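Local structure of acetyltransferase-like, GNAT family (Bacteroides thetaiotaomicron, 3EY5) at residues I5-I10 and N53-D58; G63-W68 and E77-N82; P105-V110 and M151-H156; W133-Y138 and L159-D164. The protein probably transfers an acetyl group to an amine as a putative N-acetyltransferase of the GNAT family, its substrate not being established. All blocks are in the same frame, centred on the assembly; numbering follows the deposited sequence. Where two conformers were deposited one is given.

From the N terminus, strand 6-9 pairs with strand 50-57 in contact 1, closing a mostly helical loop of 42 residues. Contact 2, opening after contact 1 has closed, is the hairpin of strands 60-69 and 74-81, with 8 residues between its segments; backbone bonds of N53 with I65 and I55 with G63 stitch the two into one sheet. Strand 106-110 lies parallel to strand 74-81 and, across 40 residues, pairs with strand 149-156 in contact 3. Contact 4 closes 20 residues and crosses contact 3, its segments alternating with 105-110 and 151-156; it ties the 133-138 corner to the start of helix 161-176. Contacts 1 and 4 lie about 30 Å apart, centre to centre.

Contact 1 (I5-I10 and N53-D58); sequences IRFQPI and NIIFDD
R6 lays its guanidinium flat on the ring of F56, its partner in an antiparallel hydrogen-bonded pair. CB of R6 sits 4.2 Å from CB of F56. CG is anti to the backbone N (chi1 -179°), CD continues the extended run, and the bend comes at chi3 (73°). NE then lies 3.9 Å from the backbone O of D58. CZ approaches CD1 of F56, and NH2 comes nearest of all, 3.4 Å from that same CD1, over the face but shifted toward the rim. The planes are about 15° apart, an off-centre cation-pi stack; H17 meets the F56 ring edge-to-face.

Between the same two residues the backbones bond in both directions: R6 N to F56 O, and F56 N to R6 O at 2.7 Å and nearly straight. Q8 and I54, the next hydrogen-bonded pair two residues on, repeat the exchange. F7 and I55 point to the other face, where F7 CD1 lies 3.8 Å from I55 CG1 and the F7 ring stacks on F101. I10 CD1 meets I54 CG2 unusually closely in the model, a detail not to be relied on. Helix 90-101 lies against the F7-I55 face and helix 15-28 against the I54 end of the other, while R6 stays exposed. The strand pair forms the N-terminal edge of the central sheet characteristic of the GNAT fold.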
# COMPACT_ATOMS: atom_id res chain seq x y z
N ILE A 5 12.94 -12.09 -5.97
CA ILE A 5 11.96 -11.47 -5.03
C ILE A 5 10.68 -12.24 -5.10
O ILE A 5 10.25 -12.64 -6.18
CB ILE A 5 11.70 -9.97 -5.33
CG1 ILE A 5 13.00 -9.17 -5.16
CG2 ILE A 5 10.56 -9.43 -4.43
CD1 ILE A 5 12.96 -8.08 -4.12
N ARG A 6 10.05 -12.43 -3.96
CA ARG A 6 8.89 -13.30 -3.84
C ARG A 6 7.90 -12.76 -2.81
O ARG A 6 8.29 -12.36 -1.72
CB ARG A 6 9.39 -14.68 -3.40
CG ARG A 6 8.32 -15.71 -3.26
CD ARG A 6 8.95 -17.09 -3.07
NE ARG A 6 9.54 -17.23 -1.74
CZ ARG A 6 8.83 -17.41 -0.63
NH1 ARG A 6 7.50 -17.45 -0.66
NH2 ARG A 6 9.47 -17.55 0.53
N PHE A 7 6.62 -12.76 -3.17
CA PHE A 7 5.57 -12.37 -2.24
C PHE A 7 4.82 -13.58 -1.73
O PHE A 7 4.37 -14.45 -2.52
CB PHE A 7 4.56 -11.45 -2.92
CG PHE A 7 5.19 -10.31 -3.63
CD1 PHE A 7 5.33 -9.09 -3.01
CD2 PHE A 7 5.66 -10.45 -4.93
CE1 PHE A 7 5.92 -8.01 -3.68
CE2 PHE A 7 6.25 -9.38 -5.59
CZ PHE A 7 6.38 -8.16 -4.96
N GLN A 8 4.66 -13.65 -0.42
CA GLN A 8 3.89 -14.73 0.15
C GLN A 8 2.84 -14.31 1.18
O GLN A 8 3.16 -13.68 2.20
CB GLN A 8 4.79 -15.88 0.62
CG GLN A 8 5.60 -15.70 1.88
CD GLN A 8 5.78 -17.05 2.59
OE1 GLN A 8 4.85 -17.57 3.22
NE2 GLN A 8 6.98 -17.64 2.49
N PRO A 9 1.57 -14.60 0.86
CA PRO A 9 0.46 -14.28 1.75
C PRO A 9 0.76 -14.79 3.16
O PRO A 9 1.41 -15.83 3.33
CB PRO A 9 -0.72 -15.04 1.14
CG PRO A 9 -0.37 -15.15 -0.31
CD PRO A 9 1.11 -15.23 -0.40
N ILE A 10 0.32 -14.05 4.15
CA ILE A 10 0.64 -14.41 5.50
C ILE A 10 -0.59 -14.32 6.35
O ILE A 10 -1.48 -13.50 6.10
CB ILE A 10 1.85 -13.56 5.99
CG1 ILE A 10 2.86 -14.43 6.70
CG2 ILE A 10 1.50 -12.25 6.74
CD1 ILE A 10 3.90 -14.92 5.73
N ASN A 53 1.08 -9.61 2.91
CA ASN A 53 2.15 -10.39 2.32
C ASN A 53 3.53 -9.99 2.78
O ASN A 53 3.83 -8.80 2.89
CB ASN A 53 2.15 -10.31 0.79
CG ASN A 53 0.79 -10.55 0.18
OD1 ASN A 53 0.51 -11.64 -0.34
ND2 ASN A 53 -0.07 -9.51 0.21
N ILE A 54 4.37 -11.00 3.03
CA ILE A 54 5.78 -10.77 3.33
C ILE A 54 6.53 -10.83 2.01
O ILE A 54 6.17 -11.58 1.07
CB ILE A 54 6.33 -11.71 4.46
CG1 ILE A 54 7.82 -11.47 4.69
CG2 ILE A 54 6.12 -13.17 4.09
CD1 ILE A 54 8.35 -12.11 5.96
N ILE A 55 7.55 -10.00 1.90
CA ILE A 55 8.33 -9.95 0.70
C ILE A 55 9.67 -10.64 1.01
O ILE A 55 10.33 -10.31 2.00
CB ILE A 55 8.55 -8.50 0.24
CG1 ILE A 55 7.20 -7.79 -0.03
CG2 ILE A 55 9.40 -8.48 -0.99
CD1 ILE A 55 7.37 -6.33 -0.12
N PHE A 56 10.04 -11.61 0.18
CA PHE A 56 11.30 -12.31 0.35
C PHE A 56 12.30 -11.98 -0.72
O PHE A 56 11.94 -11.73 -1.86
CB PHE A 56 11.08 -13.81 0.33
CG PHE A 56 10.39 -14.34 1.54
CD1 PHE A 56 9.01 -14.40 1.60
CD2 PHE A 56 11.13 -14.80 2.62
CE1 PHE A 56 8.37 -14.90 2.73
CE2 PHE A 56 10.50 -15.30 3.75
CZ PHE A 56 9.12 -15.35 3.81
N ASP A 57 13.57 -11.97 -0.34
CA ASP A 57 14.66 -12.06 -1.32
C ASP A 57 15.31 -13.41 -1.04
O ASP A 57 16.12 -13.57 -0.14
CB ASP A 57 15.62 -10.88 -1.20
CG ASP A 57 16.79 -10.94 -2.16
OD1 ASP A 57 16.58 -11.04 -3.39
OD2 ASP A 57 17.95 -10.89 -1.68
N ASP A 58 14.86 -14.40 -1.81
CA ASP A 58 15.03 -15.83 -1.54
C ASP A 58 14.27 -16.22 -0.30
O ASP A 58 13.05 -16.18 -0.28
CB ASP A 58 16.50 -16.22 -1.42
CG ASP A 58 17.23 -16.02 -2.71
OD1 ASP A 58 18.48 -16.14 -2.69
OD2 ASP A 58 16.55 -15.75 -3.73

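Contact 2 (G63-W68 and E77-N82); sequences GFITYW and EHFATN
T66 faces both E77 and H78, a classic beta bulge in the antiparallel hairpin of strands 60-69 and 74-81, part of the central GNAT sheet. Strand 74-81 runs beside the parallel strand 106-110, and a bulge here is as in other GNAT proteins, where it probably helps to form the acetyl-CoA site. The bulge shares out its polar atoms neatly. T66 O accepts the N-H of E77 at 2.9 Å, the donor standing above the carbonyl plane, while T66 N gives its hydrogen to H78 O. The N-H of H78 turns to the side chain instead: it bonds T66 OG1 at 2.8 Å, with OG1 held between the backbone N and the carbonyl carbon (chi1 60°).

Beyond the bulge regular pairing resumes. F64 N binds A80 O at 3.0 Å, and A80 N returns the bond to F64 O. A80 N lies over one face of the F64 ring, toward its rim, and F64 CE2 is 3.7 Å from A80 CB; the ring edge meets CB of H78, and M21 and L25 of helix 15-28 pack on it too. On the other face I65 CD1 reaches CD2 of F79 at 3.4 Å, next to helix 90-101. G63 brings its CA to 4.0 Å from CA of T81.

The H78 imidazole turns from strand 60-69, and its NE2 is hydrogen-bonded to E33 O. E77 divides its carboxylate: OE2 takes a salt bridge from R35 and a hydrogen bond with Y142 OH. OE1 accepts W68 NE1 at 2.8 Å, close to the indole plane but from above the carboxylate plane.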
# COMPACT_ATOMS: atom_id res chain seq x y z
N GLY A 63 10.70 -7.26 3.51
CA GLY A 63 9.58 -6.33 3.44
C GLY A 63 8.21 -6.95 3.59
O GLY A 63 8.06 -8.15 3.87
N PHE A 64 7.19 -6.09 3.48
CA PHE A 64 5.80 -6.53 3.51
C PHE A 64 5.04 -5.61 2.58
O PHE A 64 5.50 -4.51 2.25
CB PHE A 64 5.17 -6.52 4.93
CG PHE A 64 4.78 -5.14 5.41
CD1 PHE A 64 3.52 -4.63 5.13
CD2 PHE A 64 5.68 -4.33 6.07
CE1 PHE A 64 3.15 -3.33 5.53
CE2 PHE A 64 5.33 -3.04 6.49
CZ PHE A 64 4.05 -2.54 6.21
N ILE A 65 3.88 -6.07 2.15
CA ILE A 65 2.98 -5.25 1.39
C ILE A 65 1.61 -5.77 1.69
O ILE A 65 1.40 -6.99 1.81
CB ILE A 65 3.28 -5.34 -0.16
CG1 ILE A 65 2.22 -4.59 -1.00
CG2 ILE A 65 3.34 -6.80 -0.64
CD1 ILE A 65 2.81 -3.90 -2.22
N THR A 66 0.68 -4.86 1.84
CA THR A 66 -0.70 -5.24 2.08
C THR A 66 -1.47 -4.62 0.93
O THR A 66 -1.14 -3.52 0.47
CB THR A 66 -1.22 -4.64 3.44
OG1 THR A 66 -1.14 -3.21 3.41
CG2 THR A 66 -0.38 -5.10 4.53
N TYR A 67 -2.46 -5.35 0.44
CA TYR A 67 -3.27 -4.84 -0.62
C TYR A 67 -4.68 -5.43 -0.56
O TYR A 67 -4.94 -6.49 0.04
CB TYR A 67 -2.60 -5.09 -1.99
CG TYR A 67 -2.57 -6.53 -2.41
CD1 TYR A 67 -3.68 -7.11 -3.00
CD2 TYR A 67 -1.45 -7.34 -2.18
CE1 TYR A 67 -3.69 -8.43 -3.38
CE2 TYR A 67 -1.44 -8.70 -2.56
CZ TYR A 67 -2.58 -9.23 -3.14
OH TYR A 67 -2.62 -10.53 -3.52
N TRP A 68 -5.58 -4.72 -1.22
CA TRP A 68 -6.94 -5.17 -1.39
C TRP A 68 -7.18 -5.54 -2.84
O TRP A 68 -6.72 -4.87 -3.78
CB TRP A 68 -7.91 -4.07 -1.02
CG TRP A 68 -7.82 -3.64 0.38
CD1 TRP A 68 -6.81 -2.88 0.94
CD2 TRP A 68 -8.75 -3.91 1.43
NE1 TRP A 68 -7.06 -2.67 2.26
CE2 TRP A 68 -8.24 -3.29 2.60
CE3 TRP A 68 -9.96 -4.64 1.51
CZ2 TRP A 68 -8.92 -3.33 3.82
CZ3 TRP A 68 -10.63 -4.70 2.74
CH2 TRP A 68 -10.11 -4.05 3.88
N GLU A 77 -2.30 -0.85 0.22
CA GLU A 77 -2.55 -0.08 1.44
C GLU A 77 -1.21 0.31 2.10
O GLU A 77 -0.91 1.51 2.23
CB GLU A 77 -3.49 -0.83 2.40
CG GLU A 77 -4.31 0.09 3.29
CD GLU A 77 -5.04 -0.64 4.41
OE1 GLU A 77 -5.30 -1.84 4.26
OE2 GLU A 77 -5.34 -0.03 5.45
N HIS A 78 -0.40 -0.66 2.49
CA HIS A 78 0.94 -0.31 2.94
C HIS A 78 1.99 -1.13 2.26
O HIS A 78 1.77 -2.27 1.87
CB HIS A 78 1.09 -0.50 4.43
CG HIS A 78 0.22 0.39 5.23
ND1 HIS A 78 -0.94 -0.05 5.83
CD2 HIS A 78 0.31 1.70 5.51
CE1 HIS A 78 -1.52 0.96 6.46
NE2 HIS A 78 -0.78 2.03 6.28
N PHE A 79 3.14 -0.52 2.15
CA PHE A 79 4.23 -1.12 1.47
C PHE A 79 5.50 -0.56 2.12
O PHE A 79 5.70 0.64 2.14
CB PHE A 79 4.15 -0.72 -0.00
CG PHE A 79 5.33 -1.12 -0.79
CD1 PHE A 79 6.14 -0.14 -1.39
CD2 PHE A 79 5.66 -2.45 -0.93
CE1 PHE A 79 7.28 -0.51 -2.13
CE2 PHE A 79 6.79 -2.85 -1.69
CZ PHE A 79 7.60 -1.87 -2.29
N ALA A 80 6.35 -1.46 2.63
CA ALA A 80 7.62 -1.03 3.23
C ALA A 80 8.67 -2.12 3.16
O ALA A 80 8.36 -3.31 3.28
CB ALA A 80 7.40 -0.58 4.69
N THR A 81 9.91 -1.72 2.93
CA THR A 81 11.06 -2.64 3.05
C THR A 81 11.86 -2.29 4.30
O THR A 81 11.75 -1.18 4.83
CB THR A 81 12.00 -2.50 1.85
OG1 THR A 81 12.44 -1.13 1.77
CG2 THR A 81 11.27 -2.89 0.53
N ASN A 82 12.66 -3.25 4.77
CA ASN A 82 13.52 -3.06 5.93
C ASN A 82 14.56 -1.93 5.75
O ASN A 82 15.37 -1.97 4.82
CB ASN A 82 14.20 -4.38 6.28
CG ASN A 82 14.75 -4.40 7.70
OD1 ASN A 82 15.57 -3.57 8.09
ND2 ASN A 82 14.28 -5.34 8.48

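Contact 3 (P105-V110 and M151-H156); sequences PIVLEV and MYLMVH
V110 packs against M154 on the more tightly filled face of this antiparallel pair, which joins strand 106-110, parallel to strand 74-81, to strand 149-156 of the mixed GNAT sheet. The V110 CG2 methyl lies 3.8 Å from CG of M154, a selenomethionine, and CG1 is equally close to its SE, the two side chains crossing at about a right angle. Alongside, L108 CD1 touches M154 CB at 3.6 Å. Y125 and I122 of helix 116-127 close over this apolar patch.

V107, L153 and V155, on the other face, are buried too but spaced more widely: V107 CG1 stands 4.1 Å from L153 CD2, and V107 CG2 is 4.3 Å from V155 CG2. By contrast E109 and H156 are partly exposed, and H156 has ND1 bonded to G129 O.

Six backbone bonds join I106 to H156, L108 to M154 and V110 to Y152, those between V110 N and Y152 O and between Y152 N and V110 O both 2.8 Å. At the partly exposed E109, CG rests on L153 CD2 at 3.9 Å, while the carboxylate bonds Y137 OH through OE2 and Q139 NE2 through OE1. One side chain thus combines apolar contact along its stem with a carboxylate shared between polar partners on strand 136-139.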
# COMPACT_ATOMS: atom_id res chain seq x y z
N PRO A 105 -4.88 -3.59 -12.87
CA PRO A 105 -4.35 -2.26 -12.46
C PRO A 105 -4.11 -2.12 -10.94
O PRO A 105 -4.80 -2.74 -10.11
CB PRO A 105 -5.43 -1.29 -12.93
CG PRO A 105 -6.18 -2.07 -14.10
CD PRO A 105 -6.16 -3.49 -13.62
N ILE A 106 -3.08 -1.36 -10.59
CA ILE A 106 -2.65 -1.25 -9.19
C ILE A 106 -2.82 0.20 -8.82
O ILE A 106 -2.33 1.08 -9.54
CB ILE A 106 -1.18 -1.61 -9.00
CG1 ILE A 106 -0.89 -3.03 -9.50
CG2 ILE A 106 -0.76 -1.45 -7.49
CD1 ILE A 106 0.57 -3.35 -9.47
N VAL A 107 -3.52 0.44 -7.72
CA VAL A 107 -3.72 1.79 -7.23
C VAL A 107 -2.99 1.91 -5.90
O VAL A 107 -3.09 1.02 -5.05
CB VAL A 107 -5.22 2.13 -7.06
CG1 VAL A 107 -5.39 3.59 -6.59
CG2 VAL A 107 -6.02 1.85 -8.40
N LEU A 108 -2.27 3.01 -5.73
CA LEU A 108 -1.76 3.40 -4.38
C LEU A 108 -1.94 4.92 -4.12
O LEU A 108 -2.24 5.68 -5.05
CB LEU A 108 -0.32 2.97 -4.20
CG LEU A 108 0.66 3.52 -5.26
CD1 LEU A 108 0.91 4.98 -5.07
CD2 LEU A 108 1.97 2.81 -5.14
N GLU A 109 -1.80 5.34 -2.86
CA GLU A 109 -1.83 6.77 -2.49
C GLU A 109 -0.41 7.26 -2.19
O GLU A 109 0.41 6.51 -1.63
CB GLU A 109 -2.66 7.01 -1.24
CG GLU A 109 -3.99 6.26 -1.15
CD GLU A 109 -4.76 6.58 0.14
OE1 GLU A 109 -4.25 7.37 0.96
OE2 GLU A 109 -5.88 6.04 0.36
N VAL A 110 -0.12 8.48 -2.63
CA VAL A 110 1.11 9.17 -2.28
C VAL A 110 0.78 10.53 -1.69
O VAL A 110 -0.27 11.11 -1.95
CB VAL A 110 2.09 9.37 -3.47
CG1 VAL A 110 2.58 8.05 -3.98
CG2 VAL A 110 1.46 10.18 -4.56
N MSE A 151 -3.90 13.71 -0.53
CA MSE A 151 -2.99 12.76 -1.16
C MSE A 151 -3.28 12.78 -2.60
O MSE A 151 -4.21 13.44 -3.03
CB MSE A 151 -3.24 11.34 -0.68
CG MSE A 151 -3.25 11.25 0.80
SE MSE A 151 -1.47 10.96 1.51
CE MSE A 151 -2.21 9.28 2.11
N TYR A 152 -2.51 12.03 -3.37
CA TYR A 152 -2.84 11.80 -4.77
C TYR A 152 -2.87 10.31 -4.93
O TYR A 152 -2.15 9.58 -4.24
CB TYR A 152 -1.77 12.38 -5.71
CG TYR A 152 -1.87 13.87 -5.91
CD1 TYR A 152 -3.12 14.54 -5.88
CD2 TYR A 152 -0.73 14.63 -6.19
CE1 TYR A 152 -3.22 15.92 -6.08
CE2 TYR A 152 -0.81 16.00 -6.40
CZ TYR A 152 -2.04 16.64 -6.34
OH TYR A 152 -2.11 18.00 -6.53
N LEU A 153 -3.65 9.86 -5.89
CA LEU A 153 -3.59 8.44 -6.27
C LEU A 153 -2.61 8.32 -7.43
O LEU A 153 -2.42 9.25 -8.21
CB LEU A 153 -4.95 7.93 -6.72
CG LEU A 153 -6.12 7.94 -5.74
CD1 LEU A 153 -7.36 7.44 -6.54
CD2 LEU A 153 -5.82 7.03 -4.49
N MSE A 154 -1.99 7.16 -7.51
CA MSE A 154 -1.08 6.87 -8.60
C MSE A 154 -1.44 5.49 -9.06
O MSE A 154 -1.71 4.62 -8.24
CB MSE A 154 0.36 6.91 -8.10
CG MSE A 154 0.82 8.32 -7.80
SE MSE A 154 2.72 8.36 -7.77
CE MSE A 154 2.97 8.20 -9.70
N VAL A 155 -1.48 5.33 -10.39
CA VAL A 155 -2.03 4.12 -10.98
C VAL A 155 -1.08 3.46 -11.97
O VAL A 155 -0.45 4.12 -12.79
CB VAL A 155 -3.42 4.43 -11.64
CG1 VAL A 155 -4.09 3.15 -12.14
CG2 VAL A 155 -4.30 5.11 -10.61
N HIS A 156 -0.98 2.14 -11.90
CA HIS A 156 -0.21 1.43 -12.90
C HIS A 156 -1.23 0.56 -13.61
O HIS A 156 -1.96 -0.19 -12.95
CB HIS A 156 0.89 0.57 -12.25
CG HIS A 156 1.62 -0.31 -13.21
ND1 HIS A 156 2.71 0.12 -13.93
CD2 HIS A 156 1.40 -1.60 -13.58
CE1 HIS A 156 3.15 -0.87 -14.70
NE2 HIS A 156 2.37 -1.92 -14.50

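Contact 4 (W133-Y138 and L159-D164); sequences WEKDYY and LDAEKD
A161 plants its methyl almost squarely over the five-membered ring of the W133 indole: CB lies 3.4 Å from the ring centroid, only 4° off the normal, a CH-pi contact at the first turn of helix 161-176. No hydrogen bond crosses between the segments, so the indole carries most of the contact. CG of W133 is anti to its carbonyl carbon (chi1 -77°). The six-membered ring meets A161 N and L159. Its CZ2 comes within 3.4 Å of the backbone N of A161. L159 meets the same part of the ring, its O lying at the indole edge, 3.5 Å from CZ2, and its CB 3.9 Å from that atom.

Further along segment 133-138 the chain turns a corner at K135, whose CE passes 4.1 Å from A161 CB. The ammonium tip goes on toward E162, but NZ and E162 OE1 remain 5.8 Å apart, too far for more than a weak electrostatic pull.

At the helix start, D164 OD2 accepts the backbone N-H of D160 at 2.7 Å through its anti lone pair, linking D160, the N-cap residue, to D164. Deeper in, I168 of the helix and V155 of strand 149-156 also touch W133. Adhesion between strand 131-134 and the C-terminal helix therefore rests on dispersion and CH-pi attraction, with charge playing at most a minor part at the exposed E162.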
# COMPACT_ATOMS: atom_id res chain seq x y z
N TRP A 133 -2.37 10.70 -10.74
CA TRP A 133 -3.69 11.31 -10.86
C TRP A 133 -3.77 12.59 -10.03
O TRP A 133 -3.60 12.57 -8.79
CB TRP A 133 -4.76 10.31 -10.44
CG TRP A 133 -5.02 9.28 -11.51
CD1 TRP A 133 -4.34 9.12 -12.72
CD2 TRP A 133 -6.01 8.26 -11.48
NE1 TRP A 133 -4.87 8.06 -13.42
CE2 TRP A 133 -5.89 7.51 -12.68
CE3 TRP A 133 -6.99 7.88 -10.54
CZ2 TRP A 133 -6.71 6.42 -12.97
CZ3 TRP A 133 -7.79 6.79 -10.83
CH2 TRP A 133 -7.65 6.08 -12.03
N GLU A 134 -4.00 13.71 -10.72
CA GLU A 134 -4.11 15.04 -10.12
C GLU A 134 -5.52 15.32 -9.62
O GLU A 134 -6.04 16.42 -9.85
CB GLU A 134 -3.76 16.10 -11.16
CG GLU A 134 -2.73 15.68 -12.19
CD GLU A 134 -1.36 16.23 -11.87
OE1 GLU A 134 -0.52 16.32 -12.80
OE2 GLU A 134 -1.14 16.58 -10.69
N LYS A 135 -6.17 14.35 -9.00
CA LYS A 135 -7.52 14.55 -8.57
C LYS A 135 -7.41 14.97 -7.12
O LYS A 135 -6.44 14.64 -6.46
CB LYS A 135 -8.31 13.25 -8.75
CG LYS A 135 -8.40 12.82 -10.21
CD LYS A 135 -9.56 13.55 -10.88
CE LYS A 135 -9.44 13.64 -12.38
NZ LYS A 135 -10.78 14.16 -12.89
N ASP A 136 -8.38 15.71 -6.63
CA ASP A 136 -8.32 16.20 -5.26
C ASP A 136 -8.70 15.07 -4.27
O ASP A 136 -9.75 15.12 -3.62
CB ASP A 136 -9.25 17.41 -5.10
CG ASP A 136 -9.09 18.11 -3.75
OD1 ASP A 136 -7.98 18.01 -3.15
OD2 ASP A 136 -10.06 18.76 -3.28
N TYR A 137 -7.85 14.06 -4.16
CA TYR A 137 -8.08 12.92 -3.28
C TYR A 137 -7.71 13.22 -1.79
O TYR A 137 -6.74 13.96 -1.51
CB TYR A 137 -7.27 11.73 -3.79
CG TYR A 137 -7.49 10.50 -2.93
CD1 TYR A 137 -8.70 9.82 -2.97
CD2 TYR A 137 -6.50 10.02 -2.09
CE1 TYR A 137 -8.94 8.67 -2.17
CE2 TYR A 137 -6.72 8.89 -1.29
CZ TYR A 137 -7.96 8.24 -1.31
OH TYR A 137 -8.19 7.10 -0.53
N TYR A 138 -8.46 12.62 -0.87
CA TYR A 138 -8.19 12.64 0.58
C TYR A 138 -8.27 11.24 1.16
O TYR A 138 -9.23 10.51 0.89
CB TYR A 138 -9.21 13.53 1.32
CG TYR A 138 -8.92 15.01 1.12
CD1 TYR A 138 -9.41 15.68 0.00
CD2 TYR A 138 -8.11 15.72 2.01
CE1 TYR A 138 -9.11 17.02 -0.22
CE2 TYR A 138 -7.81 17.05 1.82
CZ TYR A 138 -8.31 17.69 0.70
OH TYR A 138 -8.05 19.01 0.49
N LEU A 159 -6.32 2.34 -16.41
CA LEU A 159 -7.45 3.05 -15.78
C LEU A 159 -7.29 4.52 -16.17
O LEU A 159 -6.19 5.04 -16.17
CB LEU A 159 -7.46 2.86 -14.26
CG LEU A 159 -7.75 1.47 -13.67
CD1 LEU A 159 -7.32 1.37 -12.21
CD2 LEU A 159 -9.21 1.06 -13.77
N ASP A 160 -8.37 5.17 -16.57
CA ASP A 160 -8.26 6.58 -16.90
C ASP A 160 -8.93 7.43 -15.79
O ASP A 160 -10.07 7.16 -15.34
CB ASP A 160 -8.74 6.89 -18.34
CG ASP A 160 -7.75 6.39 -19.43
OD1 ASP A 160 -6.73 5.75 -19.09
OD2 ASP A 160 -7.98 6.63 -20.64
N ALA A 161 -8.17 8.42 -15.33
CA ALA A 161 -8.55 9.23 -14.19
C ALA A 161 -9.93 9.83 -14.42
O ALA A 161 -10.79 9.83 -13.53
CB ALA A 161 -7.52 10.34 -13.97
N GLU A 162 -10.13 10.30 -15.65
CA GLU A 162 -11.34 11.00 -16.02
C GLU A 162 -12.54 10.08 -15.79
O GLU A 162 -13.48 10.45 -15.13
CB GLU A 162 -11.24 11.45 -17.48
CG GLU A 162 -10.23 12.57 -17.76
CD GLU A 162 -8.75 12.13 -17.78
OE1 GLU A 162 -8.39 11.10 -17.16
OE2 GLU A 162 -7.94 12.85 -18.42
N LYS A 163 -12.46 8.85 -16.29
CA LYS A 163 -13.56 7.88 -16.17
C LYS A 163 -13.65 7.05 -14.89
O LYS A 163 -14.75 6.67 -14.49
CB LYS A 163 -13.55 6.90 -17.34
CG LYS A 163 -13.70 7.58 -18.68
CD LYS A 163 -12.43 8.37 -18.99
CE LYS A 163 -12.57 9.32 -20.18
NZ LYS A 163 -11.32 10.17 -20.28
N ASP A 164 -12.52 6.75 -14.27
CA ASP A 164 -12.49 5.72 -13.20
C ASP A 164 -12.33 6.26 -11.76
O ASP A 164 -12.73 5.60 -10.80
CB ASP A 164 -11.38 4.69 -13.51
CG ASP A 164 -11.58 4.00 -14.87
OD1 ASP A 164 -12.60 3.31 -15.04
OD2 ASP A 164 -10.71 4.12 -15.77